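Local structure of acyl-[acyl-carrier-protein]--UDP-N-acetylglucosamine O-acyltransferase (Helicobacter pylori, 1J2Z) at the interface of chains A and B. The protein catalyses transfer of a (3R)-hydroxyacyl chain from acyl-carrier protein to the glucosamine 3-hydroxyl of UDP-N-acetylglucosamine, the first step of lipid A biosynthesis. Sequence-based numbering; all coordinates share one arbitrary frame. Chains: chain A/B, Acyl-[acyl-carrier-protein]--UDP-N-acetylglucosamine O-acyltransferase.

The interface of chains A and B. Residues chain A 89-90, 114-115, 133; chain B 68-69, 93.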
# COMPACT_ATOMS: atom_id res chain seq x y z
N ARG A 89 -13.83 -1.68 4.16
CA ARG A 89 -13.37 -0.30 4.18
C ARG A 89 -12.93 0.33 2.87
O ARG A 89 -12.92 -0.31 1.81
CB ARG A 89 -12.26 -0.16 5.23
CG ARG A 89 -12.72 -0.51 6.64
CD ARG A 89 -13.93 0.34 7.08
NE ARG A 89 -13.66 1.78 7.01
CZ ARG A 89 -13.80 2.62 8.04
NH1 ARG A 89 -14.19 2.18 9.22
NH2 ARG A 89 -13.57 3.92 7.87
N GLU A 90 -12.56 1.60 2.97
CA GLU A 90 -12.13 2.42 1.84
C GLU A 90 -10.99 1.86 0.98
O GLU A 90 -10.01 1.32 1.50
CB GLU A 90 -11.71 3.81 2.34
CG GLU A 90 -12.81 4.61 3.03
CD GLU A 90 -13.00 4.25 4.50
OE1 GLU A 90 -13.69 5.03 5.19
OE2 GLU A 90 -12.48 3.21 4.97
N MET A 114 -10.04 -4.07 6.21
CA MET A 114 -9.65 -2.67 6.36
C MET A 114 -9.29 -2.05 5.02
O MET A 114 -9.32 -2.72 3.99
CB MET A 114 -8.50 -2.55 7.36
CG MET A 114 -8.94 -2.85 8.79
SD MET A 114 -7.66 -2.64 10.04
CE MET A 114 -7.84 -4.14 10.96
N ALA A 115 -8.95 -0.76 5.03
CA ALA A 115 -8.62 -0.03 3.81
C ALA A 115 -7.46 -0.58 3.00
O ALA A 115 -6.52 -1.17 3.53
CB ALA A 115 -8.39 1.44 4.14
N ASN A 133 -5.01 -3.11 7.12
CA ASN A 133 -4.62 -2.22 6.03
C ASN A 133 -3.64 -2.82 5.03
O ASN A 133 -2.62 -3.40 5.42
CB ASN A 133 -3.99 -0.92 6.56
CG ASN A 133 -5.02 0.04 7.16
OD1 ASN A 133 -4.96 1.25 6.93
ND2 ASN A 133 -5.94 -0.49 7.94
N PRO B 68 -13.61 5.39 12.68
CA PRO B 68 -12.39 4.60 12.83
C PRO B 68 -12.65 3.13 12.52
O PRO B 68 -13.79 2.65 12.62
CB PRO B 68 -11.98 4.83 14.29
CG PRO B 68 -13.25 5.28 14.96
CD PRO B 68 -13.90 6.14 13.92
N GLN B 69 -11.60 2.42 12.12
CA GLN B 69 -11.72 1.00 11.78
C GLN B 69 -11.79 0.17 13.05
O GLN B 69 -12.37 -0.91 13.07
CB GLN B 69 -10.53 0.58 10.92
CG GLN B 69 -10.42 1.40 9.64
CD GLN B 69 -9.36 0.88 8.69
OE1 GLN B 69 -8.16 0.93 8.99
NE2 GLN B 69 -9.79 0.38 7.55
N MET B 93 -6.55 8.33 3.95
CA MET B 93 -7.72 7.98 4.74
C MET B 93 -7.40 8.35 6.17
O MET B 93 -6.46 7.82 6.76
CB MET B 93 -8.01 6.49 4.61
CG MET B 93 -9.44 6.08 4.94
SD MET B 93 -9.70 5.78 6.67
CE MET B 93 -9.31 4.03 6.79
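B:Gln69, a substrate-binding residue, reaches across the subunit boundary of the LpxA homotrimer and sets its side-chain amide among A:Asn133, A:Met114, A:Ala115 and A:Arg89, from successive turns of the neighbouring left-handed beta-helix; this packing may link the substrate site to trimer assembly. Its chain, extended beyond CG (chi2 -173°), carries the amide across to the loops of chain A. As modelled, ND2 of A:Asn133 donates to the amide oxygen OE1 of B:Gln69 over 2.8 Å; the bond is nearly straight and arrives in the carbonyl plane on a lone pair, although the two amide planes stand 80° apart. The other end of the B:Gln69 amide is less convincing: NE2 lies 2.9 Å from the backbone N of A:Ala115, whose N-H points at it, where an acceptor is expected. Exchanging N and O in both side-chain amides would make both pairs plausible hydrogen bonds, so the assignment is doubtful. NE2 sits between CG of A:Arg89 and CB of A:Met114, and CG of A:Met114 lies 3.8 Å from CD of B:Gln69. CG of B:Gln69 rests over one face of the A:Arg89 guanidinium, toward the rim, while NH1 of A:Arg89 makes a weak hydrogen bond to O of B:Pro68. B:Met93 packs at about a right angle to A:Glu90, its CG 4.0 Å from the carboxylate carbon CD, and its methyl CE touches CB of A:Ala115 at 3.8 Å. A:Glu90 also acts within chain A: its bend at chi2 (83°) brings the carboxylate beside A:Arg89 in a side-on salt bridge that should orient the guanidinium. NE of A:Arg89 lies 2.8 Å from OE2 of A:Glu90, and NH2 donates to the syn lone pair of OE1 at 2.9 Å.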